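Local coordinates for protein citryl-spermidine/3,4-dihydroxybenzoyl-citryl-spermidine:spermidine ligase (Bacillus anthracis, PDB 3TO3) that catalyses the ATP-dependent condensation of spermidine with citryl-spermidine or its dihydroxybenzoyl derivative in the biosynthesis of the siderophore petrobactin, at residues V318-S329 with L346-M354; I423-G433 with H546-F557. All blocks are in the same frame, centred on the assembly; numbering follows the deposited sequence.

Contact 1. Residues V318-S329 with L346-M354; sequences VASAPAISNWLS and LLKEFSSVM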
loop_
_atom_site.group_PDB
_atom_site.type_symbol
_atom_site.label_atom_id
_atom_site.label_comp_id
_atom_site.label_asym_id
_atom_site.label_seq_id
_atom_site.Cartn_x
_atom_site.Cartn_y
_atom_site.Cartn_z
ATOM N N VAL B 318 -4.179 -9.637 -22.787
ATOM C CA VAL B 318 -3.129 -10.613 -22.980
ATOM C C VAL B 318 -3.600 -11.695 -23.979
ATOM O O VAL B 318 -2.854 -12.110 -24.876
ATOM C CB VAL B 318 -2.736 -11.261 -21.638
ATOM C CG1 VAL B 318 -1.914 -12.538 -21.866
ATOM C CG2 VAL B 318 -1.971 -10.246 -20.768
ATOM N N ALA B 319 -4.852 -12.109 -23.843
ATOM C CA ALA B 319 -5.400 -13.192 -24.660
ATOM C C ALA B 319 -5.509 -12.803 -26.141
ATOM O O ALA B 319 -5.297 -13.635 -27.034
ATOM C CB ALA B 319 -6.750 -13.611 -24.135
ATOM N N SER B 320 -5.848 -11.548 -26.405
ATOM C CA SER B 320 -6.065 -11.134 -27.783
ATOM C C SER B 320 -4.816 -10.507 -28.439
ATOM O O SER B 320 -4.859 -10.068 -29.594
ATOM C CB SER B 320 -7.272 -10.197 -27.893
ATOM O OG SER B 320 -7.048 -9.061 -27.077
ATOM N N ALA B 321 -3.697 -10.485 -27.728
ATOM C CA ALA B 321 -2.567 -9.738 -28.244
ATOM C C ALA B 321 -1.988 -10.369 -29.515
ATOM O O ALA B 321 -1.843 -9.673 -30.516
ATOM C CB ALA B 321 -1.493 -9.527 -27.177
ATOM N N PRO B 322 -1.657 -11.679 -29.478
ATOM C CA PRO B 322 -1.088 -12.269 -30.702
ATOM C C PRO B 322 -2.031 -12.109 -31.894
ATOM O O PRO B 322 -1.562 -11.787 -32.978
ATOM C CB PRO B 322 -0.858 -13.721 -30.326
ATOM C CG PRO B 322 -0.641 -13.656 -28.778
ATOM C CD PRO B 322 -1.637 -12.618 -28.342
ATOM N N ALA B 323 -3.337 -12.184 -31.684
ATOM C CA ALA B 323 -4.281 -12.057 -32.820
ATOM C C ALA B 323 -4.400 -10.650 -33.344
ATOM O O ALA B 323 -4.598 -10.445 -34.542
ATOM C CB ALA B 323 -5.668 -12.585 -32.443
ATOM N N ILE B 324 -4.291 -9.665 -32.451
ATOM C CA ILE B 324 -4.325 -8.292 -32.906
ATOM C C ILE B 324 -3.076 -8.011 -33.758
ATOM O O ILE B 324 -3.161 -7.351 -34.805
ATOM C CB ILE B 324 -4.452 -7.300 -31.741
ATOM C CG1 ILE B 324 -5.848 -7.389 -31.123
ATOM C CG2 ILE B 324 -4.185 -5.861 -32.213
ATOM C CD1 ILE B 324 -6.037 -6.475 -29.894
ATOM N N SER B 325 -1.925 -8.549 -33.360
ATOM C CA SER B 325 -0.710 -8.235 -34.112
ATOM C C SER B 325 -0.720 -8.906 -35.492
ATOM O O SER B 325 -0.306 -8.295 -36.469
ATOM C CB SER B 325 0.564 -8.544 -33.318
ATOM O OG SER B 325 0.724 -7.624 -32.263
ATOM N N ASN B 326 -1.213 -10.143 -35.572
ATOM C CA ASN B 326 -1.340 -10.832 -36.857
ATOM C C ASN B 326 -2.282 -10.064 -37.783
ATOM O O ASN B 326 -1.979 -9.840 -38.957
ATOM C CB ASN B 326 -1.808 -12.280 -36.656
ATOM C CG ASN B 326 -2.129 -12.998 -37.973
ATOM O OD1 ASN B 326 -3.247 -13.482 -38.172
ATOM N ND2 ASN B 326 -1.142 -13.074 -38.873
ATOM N N TRP B 327 -3.417 -9.644 -37.235
ATOM C CA TRP B 327 -4.366 -8.808 -37.961
ATOM C C TRP B 327 -3.755 -7.498 -38.501
ATOM O O TRP B 327 -3.948 -7.158 -39.674
ATOM C CB TRP B 327 -5.511 -8.452 -37.033
ATOM C CG TRP B 327 -6.559 -7.585 -37.643
ATOM C CD1 TRP B 327 -7.147 -7.754 -38.864
ATOM C CD2 TRP B 327 -7.215 -6.462 -37.035
ATOM N NE1 TRP B 327 -8.106 -6.792 -39.065
ATOM C CE2 TRP B 327 -8.170 -5.989 -37.957
ATOM C CE3 TRP B 327 -7.085 -5.810 -35.808
ATOM C CZ2 TRP B 327 -8.987 -4.896 -37.688
ATOM C CZ3 TRP B 327 -7.895 -4.727 -35.550
ATOM C CH2 TRP B 327 -8.837 -4.286 -36.484
ATOM N N LEU B 328 -3.048 -6.746 -37.653
ATOM C CA LEU B 328 -2.429 -5.493 -38.122
ATOM C C LEU B 328 -1.352 -5.789 -39.131
ATOM O O LEU B 328 -1.202 -5.081 -40.120
ATOM C CB LEU B 328 -1.810 -4.685 -36.985
ATOM C CG LEU B 328 -2.825 -4.044 -36.068
ATOM C CD1 LEU B 328 -2.092 -3.449 -34.870
ATOM C CD2 LEU B 328 -3.634 -3.005 -36.851
ATOM N N SER B 329 -0.596 -6.844 -38.888
ATOM C CA SER B 329 0.452 -7.200 -39.834
ATOM C C SER B 329 -0.110 -7.415 -41.250
ATOM O O SER B 329 0.519 -7.009 -42.247
ATOM C CB SER B 329 1.199 -8.444 -39.364
ATOM O OG SER B 329 2.177 -8.836 -40.317
ATOM N N LEU B 346 5.741 -2.556 -37.546
ATOM C CA LEU B 346 4.867 -2.839 -36.394
ATOM C C LEU B 346 5.558 -3.863 -35.508
ATOM O O LEU B 346 5.768 -4.979 -35.949
ATOM C CB LEU B 346 3.521 -3.388 -36.855
ATOM C CG LEU B 346 2.695 -2.474 -37.754
ATOM C CD1 LEU B 346 1.385 -3.141 -38.030
ATOM C CD2 LEU B 346 2.454 -1.141 -37.132
ATOM N N LEU B 347 5.943 -3.516 -34.281
ATOM C CA LEU B 347 6.655 -4.527 -33.493
ATOM C C LEU B 347 5.566 -5.470 -32.975
ATOM O O LEU B 347 4.717 -5.092 -32.154
ATOM C CB LEU B 347 7.405 -3.887 -32.322
ATOM C CG LEU B 347 8.425 -2.830 -32.719
ATOM C CD1 LEU B 347 9.008 -2.177 -31.496
ATOM C CD2 LEU B 347 9.538 -3.469 -33.608
ATOM N N LYS B 348 5.621 -6.718 -33.423
ATOM C CA LYS B 348 4.497 -7.604 -33.226
ATOM C C LYS B 348 4.535 -8.140 -31.805
ATOM O O LYS B 348 5.604 -8.534 -31.333
ATOM C CB LYS B 348 4.514 -8.755 -34.237
ATOM C CG LYS B 348 4.265 -8.343 -35.691
ATOM C CD LYS B 348 4.228 -9.589 -36.611
ATOM C CE LYS B 348 4.575 -9.270 -38.090
ATOM N NZ LYS B 348 6.041 -9.115 -38.411
ATOM N N GLU B 349 3.376 -8.172 -31.141
ATOM C CA GLU B 349 3.304 -8.850 -29.872
ATOM C C GLU B 349 2.888 -10.239 -30.333
ATOM O O GLU B 349 1.711 -10.524 -30.488
ATOM C CB GLU B 349 2.176 -8.152 -29.063
ATOM C CG GLU B 349 2.605 -6.714 -28.577
ATOM C CD GLU B 349 1.477 -5.698 -28.338
ATOM O OE1 GLU B 349 0.276 -6.026 -28.259
ATOM O OE2 GLU B 349 1.802 -4.513 -28.222
ATOM N N PHE B 350 3.861 -11.141 -30.442
ATOM C CA PHE B 350 3.618 -12.333 -31.235
ATOM C C PHE B 350 3.286 -13.554 -30.384
ATOM O O PHE B 350 2.934 -14.624 -30.895
ATOM C CB PHE B 350 4.791 -12.607 -32.205
ATOM C CG PHE B 350 6.090 -12.853 -31.514
ATOM C CD1 PHE B 350 6.948 -11.797 -31.235
ATOM C CD2 PHE B 350 6.439 -14.124 -31.102
ATOM C CE1 PHE B 350 8.127 -12.000 -30.577
ATOM C CE2 PHE B 350 7.624 -14.336 -30.433
ATOM C CZ PHE B 350 8.480 -13.266 -30.173
ATOM N N SER B 351 3.380 -13.387 -29.078
ATOM C CA SER B 351 3.063 -14.478 -28.183
ATOM C C SER B 351 2.656 -13.942 -26.817
ATOM O O SER B 351 3.062 -12.834 -26.434
ATOM C CB SER B 351 4.271 -15.385 -28.086
ATOM O OG SER B 351 3.935 -16.573 -27.437
ATOM N N SER B 352 1.846 -14.699 -26.083
ATOM C CA SER B 352 1.422 -14.234 -24.767
ATOM C C SER B 352 0.984 -15.414 -23.944
ATOM O O SER B 352 0.649 -16.424 -24.491
ATOM C CB SER B 352 0.271 -13.245 -24.879
ATOM O OG SER B 352 -0.894 -13.935 -25.255
ATOM N N VAL B 353 1.027 -15.285 -22.627
ATOM C CA VAL B 353 0.633 -16.369 -21.751
ATOM C C VAL B 353 0.250 -15.752 -20.427
ATOM O O VAL B 353 0.757 -14.691 -20.079
ATOM C CB VAL B 353 1.794 -17.345 -21.533
ATOM C CG1 VAL B 353 2.908 -16.668 -20.744
ATOM C CG2 VAL B 353 1.303 -18.614 -20.841
HETATM N N MSE B 354 -0.624 -16.411 -19.684
HETATM C CA MSE B 354 -1.041 -15.895 -18.387
HETATM C C MSE B 354 -1.625 -16.962 -17.442
HETATM O O MSE B 354 -2.052 -18.048 -17.848
HETATM C CB MSE B 354 -2.107 -14.862 -18.605
HETATM C CG MSE B 354 -3.400 -15.569 -18.910
HETATM SE SE MSE B 354 -4.738 -14.353 -19.497
HETATM C CE MSE B 354 -4.833 -14.898 -21.378
HETATM O O HOH W 1 -1.013 -6.937 -30.381
#
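Two serines, one from each side, tie helix segment 318-329 to strand segment 349-354, whose axis runs at 155° to that of the helix segment, where helix 315-333 packs across a strand of the mixed sheet. Ser352 donates its hydroxyl to the carbonyl of Val318, OG to O 2.7 Å, coming from above the carbonyl plane. Pro322 has no N-H to give this oxygen, which within the helix takes a weak bond from Ala321 N, consistent with the kink at 322-323. The proline lies alongside, CD 3.4 Å from Ser352 OG, and its CA-H points at Glu349 O. One turn on, Ser325 OG accepts the backbone N-H of Glu349 at 2.9 Å. The same hydroxyl donates to a water that in turn donates to Ala321 O and Glu349 OE1, linking carboxylate to helix through a single water. Where the helix segment begins, Val318 CG1 lies 3.8 Å from CE of Met354, a selenomethionine; the bend at chi3 (110°) brings CE against Ala319 CB. Toward Ser329, Leu346 CD1 packs on Leu328 CB, while Lys348 lays CE against Ser329 OG. Within the sheet, Glu349 OE2 forms a salt bridge with Arg371 of strand 367-371, and Phe350 turns away onto helix 208-219.

Contact 2. Residues I423-G433 with H546-F557; sequences IPVIHLVVEHG and HFRKYPHLKDRF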
loop_
_atom_site.group_PDB
_atom_site.type_symbol
_atom_site.label_atom_id
_atom_site.label_comp_id
_atom_site.label_asym_id
_atom_site.label_seq_id
_atom_site.Cartn_x
_atom_site.Cartn_y
_atom_site.Cartn_z
ATOM N N ILE B 423 2.111 11.006 -41.004
ATOM C CA ILE B 423 1.235 10.661 -42.114
ATOM C C ILE B 423 0.748 9.193 -42.108
ATOM O O ILE B 423 -0.426 8.947 -42.351
ATOM C CB ILE B 423 1.870 11.066 -43.455
ATOM C CG1 ILE B 423 2.118 12.578 -43.461
ATOM C CG2 ILE B 423 1.001 10.620 -44.665
ATOM C CD1 ILE B 423 0.877 13.402 -43.226
ATOM N N PRO B 424 1.643 8.224 -41.829
ATOM C CA PRO B 424 1.198 6.828 -41.919
ATOM C C PRO B 424 0.200 6.480 -40.830
ATOM O O PRO B 424 -0.671 5.662 -41.065
ATOM C CB PRO B 424 2.485 6.019 -41.741
ATOM C CG PRO B 424 3.588 6.989 -42.051
ATOM C CD PRO B 424 3.085 8.312 -41.546
ATOM N N VAL B 425 0.327 7.079 -39.654
ATOM C CA VAL B 425 -0.676 6.870 -38.634
ATOM C C VAL B 425 -2.031 7.373 -39.121
ATOM O O VAL B 425 -3.036 6.684 -38.967
ATOM C CB VAL B 425 -0.327 7.592 -37.311
ATOM C CG1 VAL B 425 -1.422 7.356 -36.304
ATOM C CG2 VAL B 425 1.028 7.121 -36.756
ATOM N N ILE B 426 -2.059 8.565 -39.719
ATOM C CA ILE B 426 -3.319 9.157 -40.190
ATOM C C ILE B 426 -3.852 8.351 -41.375
ATOM O O ILE B 426 -5.064 8.112 -41.501
ATOM C CB ILE B 426 -3.134 10.662 -40.570
ATOM C CG1 ILE B 426 -2.753 11.455 -39.324
ATOM C CG2 ILE B 426 -4.393 11.248 -41.164
ATOM C CD1 ILE B 426 -2.418 12.919 -39.582
ATOM N N HIS B 427 -2.930 7.918 -42.238
ATOM C CA HIS B 427 -3.296 7.035 -43.327
ATOM C C HIS B 427 -4.027 5.768 -42.853
ATOM O O HIS B 427 -5.034 5.388 -43.437
ATOM C CB HIS B 427 -2.079 6.654 -44.146
ATOM C CG HIS B 427 -2.415 5.884 -45.375
ATOM N ND1 HIS B 427 -2.735 6.495 -46.569
ATOM C CD2 HIS B 427 -2.492 4.550 -45.597
ATOM C CE1 HIS B 427 -2.996 5.566 -47.481
ATOM N NE2 HIS B 427 -2.848 4.380 -46.918
ATOM N N LEU B 428 -3.492 5.115 -41.816
ATOM C CA LEU B 428 -4.115 3.952 -41.187
ATOM C C LEU B 428 -5.544 4.258 -40.758
ATOM O O LEU B 428 -6.451 3.447 -40.954
ATOM C CB LEU B 428 -3.315 3.534 -39.948
ATOM C CG LEU B 428 -2.168 2.567 -40.198
ATOM C CD1 LEU B 428 -1.371 2.303 -38.940
ATOM C CD2 LEU B 428 -2.739 1.259 -40.761
ATOM N N VAL B 429 -5.745 5.423 -40.149
ATOM C CA VAL B 429 -7.072 5.828 -39.715
ATOM C C VAL B 429 -8.028 5.973 -40.898
ATOM O O VAL B 429 -9.122 5.406 -40.899
ATOM C CB VAL B 429 -7.033 7.157 -38.925
ATOM C CG1 VAL B 429 -8.417 7.808 -38.887
ATOM C CG2 VAL B 429 -6.487 6.914 -37.522
ATOM N N VAL B 430 -7.606 6.711 -41.918
ATOM C CA VAL B 430 -8.521 7.072 -43.018
ATOM C C VAL B 430 -8.748 5.957 -44.042
ATOM O O VAL B 430 -9.871 5.716 -44.526
ATOM C CB VAL B 430 -8.025 8.337 -43.726
ATOM C CG1 VAL B 430 -8.978 8.744 -44.839
ATOM C CG2 VAL B 430 -7.781 9.493 -42.698
ATOM N N GLU B 431 -7.676 5.277 -44.407
ATOM C CA GLU B 431 -7.814 4.222 -45.402
ATOM C C GLU B 431 -8.346 2.973 -44.737
ATOM O O GLU B 431 -9.098 2.241 -45.341
ATOM C CB GLU B 431 -6.477 3.930 -46.101
ATOM C CG GLU B 431 -6.461 2.632 -46.910
ATOM C CD GLU B 431 -6.523 2.862 -48.422
ATOM O OE1 GLU B 431 -5.450 3.100 -49.039
ATOM O OE2 GLU B 431 -7.637 2.802 -48.989
ATOM N N HIS B 432 -7.851 2.671 -43.536
ATOM C CA HIS B 432 -8.252 1.449 -42.851
ATOM C C HIS B 432 -9.278 1.493 -41.711
ATOM O O HIS B 432 -9.708 0.437 -41.248
ATOM C CB HIS B 432 -6.990 0.701 -42.425
ATOM C CG HIS B 432 -6.102 0.381 -43.578
ATOM N ND1 HIS B 432 -6.404 -0.613 -44.482
ATOM C CD2 HIS B 432 -4.962 0.959 -44.018
ATOM C CE1 HIS B 432 -5.477 -0.647 -45.421
ATOM N NE2 HIS B 432 -4.590 0.295 -45.163
ATOM N N GLY B 433 -9.693 2.689 -41.292
ATOM C CA GLY B 433 -10.471 2.846 -40.065
ATOM C C GLY B 433 -9.865 2.280 -38.777
ATOM O O GLY B 433 -10.574 1.836 -37.882
ATOM N N HIS B 546 -0.410 14.447 -48.935
ATOM C CA HIS B 546 -0.633 12.999 -48.919
ATOM C C HIS B 546 -1.970 12.650 -49.556
ATOM O O HIS B 546 -2.029 11.886 -50.518
ATOM C CB HIS B 546 -0.620 12.423 -47.503
ATOM C CG HIS B 546 -0.923 10.956 -47.460
ATOM N ND1 HIS B 546 -0.012 9.994 -47.850
ATOM C CD2 HIS B 546 -2.041 10.285 -47.091
ATOM C CE1 HIS B 546 -0.552 8.796 -47.718
ATOM N NE2 HIS B 546 -1.785 8.944 -47.265
ATOM N N PHE B 547 -3.040 13.236 -49.026
ATOM C CA PHE B 547 -4.382 12.871 -49.467
ATOM C C PHE B 547 -4.746 13.341 -50.865
ATOM O O PHE B 547 -5.702 12.840 -51.457
ATOM C CB PHE B 547 -5.438 13.227 -48.418
ATOM C CG PHE B 547 -5.388 12.331 -47.240
ATOM C CD1 PHE B 547 -4.951 12.788 -46.017
ATOM C CD2 PHE B 547 -5.709 10.993 -47.376
ATOM C CE1 PHE B 547 -4.868 11.934 -44.916
ATOM C CE2 PHE B 547 -5.627 10.127 -46.285
ATOM C CZ PHE B 547 -5.214 10.592 -45.064
ATOM N N ARG B 548 -3.989 14.287 -51.415
ATOM C CA ARG B 548 -4.203 14.652 -52.816
ATOM C C ARG B 548 -3.758 13.520 -53.749
ATOM O O ARG B 548 -4.140 13.487 -54.914
ATOM C CB ARG B 548 -3.544 15.994 -53.181
ATOM C CG ARG B 548 -4.541 17.173 -53.205
ATOM C CD ARG B 548 -3.961 18.460 -53.813
ATOM N NE ARG B 548 -3.246 19.269 -52.831
ATOM C CZ ARG B 548 -1.936 19.200 -52.621
ATOM N NH1 ARG B 548 -1.189 18.354 -53.322
ATOM N NH2 ARG B 548 -1.373 19.973 -51.705
ATOM N N LYS B 549 -2.959 12.593 -53.230
ATOM C CA LYS B 549 -2.591 11.401 -53.985
ATOM C C LYS B 549 -3.601 10.245 -53.887
ATOM O O LYS B 549 -3.448 9.238 -54.570
ATOM C CB LYS B 549 -1.201 10.916 -53.551
ATOM C CG LYS B 549 -0.100 11.911 -53.876
ATOM C CD LYS B 549 1.282 11.341 -53.613
ATOM C CE LYS B 549 1.603 11.299 -52.146
ATOM N NZ LYS B 549 2.770 10.406 -51.872
ATOM N N TYR B 550 -4.618 10.377 -53.036
ATOM C CA TYR B 550 -5.620 9.324 -52.892
ATOM C C TYR B 550 -7.041 9.892 -52.913
ATOM O O TYR B 550 -7.699 9.967 -51.881
ATOM C CB TYR B 550 -5.356 8.477 -51.635
ATOM C CG TYR B 550 -3.945 7.925 -51.596
ATOM C CD1 TYR B 550 -2.970 8.470 -50.772
ATOM C CD2 TYR B 550 -3.575 6.885 -52.428
ATOM C CE1 TYR B 550 -1.665 7.968 -50.767
ATOM C CE2 TYR B 550 -2.288 6.375 -52.432
ATOM C CZ TYR B 550 -1.337 6.911 -51.609
ATOM O OH TYR B 550 -0.063 6.378 -51.661
ATOM N N PRO B 551 -7.521 10.277 -54.110
ATOM C CA PRO B 551 -8.864 10.828 -54.336
ATOM C C PRO B 551 -9.967 9.908 -53.810
ATOM O O PRO B 551 -11.005 10.380 -53.331
ATOM C CB PRO B 551 -8.964 10.906 -55.872
ATOM C CG PRO B 551 -7.578 10.929 -56.349
ATOM C CD PRO B 551 -6.762 10.142 -55.363
ATOM N N HIS B 552 -9.763 8.603 -53.921
ATOM C CA HIS B 552 -10.764 7.673 -53.422
ATOM C C HIS B 552 -10.975 7.843 -51.900
ATOM O O HIS B 552 -11.985 7.416 -51.335
ATOM C CB HIS B 552 -10.414 6.227 -53.805
ATOM C CG HIS B 552 -9.201 5.684 -53.113
ATOM N ND1 HIS B 552 -7.928 5.818 -53.627
ATOM C CD2 HIS B 552 -9.071 4.985 -51.957
ATOM C CE1 HIS B 552 -7.067 5.233 -52.811
ATOM N NE2 HIS B 552 -7.733 4.717 -51.792
ATOM N N LEU B 553 -10.026 8.492 -51.241
ATOM C CA LEU B 553 -10.139 8.693 -49.805
ATOM C C LEU B 553 -10.774 10.029 -49.435
ATOM O O LEU B 553 -10.980 10.309 -48.261
ATOM C CB LEU B 553 -8.769 8.541 -49.136
ATOM C CG LEU B 553 -8.178 7.131 -49.217
ATOM C CD1 LEU B 553 -6.891 7.012 -48.467
ATOM C CD2 LEU B 553 -9.164 6.134 -48.660
ATOM N N LYS B 554 -11.108 10.845 -50.429
ATOM C CA LYS B 554 -11.515 12.219 -50.147
ATOM C C LYS B 554 -12.691 12.305 -49.199
ATOM O O LYS B 554 -12.646 13.040 -48.214
ATOM C CB LYS B 554 -11.864 12.970 -51.427
ATOM C CG LYS B 554 -12.169 14.448 -51.199
ATOM C CD LYS B 554 -12.558 15.123 -52.511
ATOM C CE LYS B 554 -12.499 16.639 -52.431
ATOM N NZ LYS B 554 -11.097 17.140 -52.546
ATOM N N ASP B 555 -13.752 11.567 -49.493
ATOM C CA ASP B 555 -14.986 11.721 -48.727
ATOM C C ASP B 555 -14.831 11.114 -47.348
ATOM O O ASP B 555 -15.489 11.527 -46.402
ATOM C CB ASP B 555 -16.182 11.133 -49.473
ATOM C CG ASP B 555 -16.694 12.060 -50.586
ATOM O OD1 ASP B 555 -16.517 13.296 -50.460
ATOM O OD2 ASP B 555 -17.284 11.562 -51.581
ATOM N N ARG B 556 -13.946 10.132 -47.247
ATOM C CA ARG B 556 -13.623 9.495 -45.978
ATOM C C ARG B 556 -12.834 10.471 -45.133
ATOM O O ARG B 556 -13.093 10.617 -43.941
ATOM C CB ARG B 556 -12.747 8.274 -46.217
ATOM C CG ARG B 556 -13.276 6.957 -45.683
ATOM C CD ARG B 556 -12.742 5.861 -46.585
ATOM N NE ARG B 556 -13.317 4.551 -46.339
ATOM C CZ ARG B 556 -12.800 3.669 -45.501
ATOM N NH1 ARG B 556 -11.708 3.973 -44.822
ATOM N NH2 ARG B 556 -13.382 2.492 -45.344
ATOM N N PHE B 557 -11.851 11.111 -45.767
ATOM C CA PHE B 557 -11.015 12.097 -45.119
ATOM C C PHE B 557 -11.857 13.274 -44.629
ATOM O O PHE B 557 -11.693 13.744 -43.505
ATOM C CB PHE B 557 -9.884 12.564 -46.053
ATOM C CG PHE B 557 -9.048 13.706 -45.488
ATOM C CD1 PHE B 557 -9.107 14.980 -46.053
ATOM C CD2 PHE B 557 -8.211 13.503 -44.388
ATOM C CE1 PHE B 557 -8.346 16.032 -45.539
ATOM C CE2 PHE B 557 -7.449 14.560 -43.863
ATOM C CZ PHE B 557 -7.518 15.820 -44.439
#
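The His546 ring is sandwiched: Ile423 CG2 sits over one face, 3.6 Å from the centroid in a CH-pi contact, and Tyr550 CD1 lies over the other, while His427 ND1 approaches in plane at the edge. His427, His546 and Tyr550 make an aromatic cluster where helix 410-432 meets the type I turn and 3-10 segment that link helices 532-547 and 554-560. The two imidazoles meet rim to rim, planes at 85°, and share a hydrogen bond of 2.7 Å between His427 ND1 and His546 NE2. With CG anti to the backbone N (chi1 -173°), His427 also turns a ring edge toward the face of Tyr550, and its NE2 is hydrogen-bonded to Asp335 OD2, which also takes His432 NE2. Phe547 is enclosed in a similar way, with His546 CD2 above the centre of one face, Phe557 CD2 over the opposite face and Ile426 CG2 at the edge. Val430 points at Phe547 from its own helix, CG2 3.7 Å from CZ, and its CG1 reaches Phe557 CB. A weak bond joins His552 NE2 to Glu431 OE2, whose carboxylate is brought there by the bend at chi2. Near the end of helix 410-432, Arg556, extended from CG to NE and bonded to Phe470 O through NH2, donates from NH1 to Val430 O, which lies 4° out of the guanidinium plane.

How the contacts relate
Contact 1 lies in the IucA/IucC part of the protein and contact 2 in the FhuF-like part, in series along the chain. Their centres are 25 Å apart, and their nearest atoms come within about 5 Å without touching. Helix 336-342, in the chain between the two segments of contact 1, packs on both segments of contact 2 through Tyr337 and Glu341, and so may bridge the two regions. Only contact 1 approaches the nucleotide: the side chain of Glu349 is about 8 Å from the bound ATP and from the magnesium ion, and about 6 Å from the side chain of the ATP-binding Lys299. Contact 2 lies away from the nucleotide and metal sites and joins helices of the FhuF-like region.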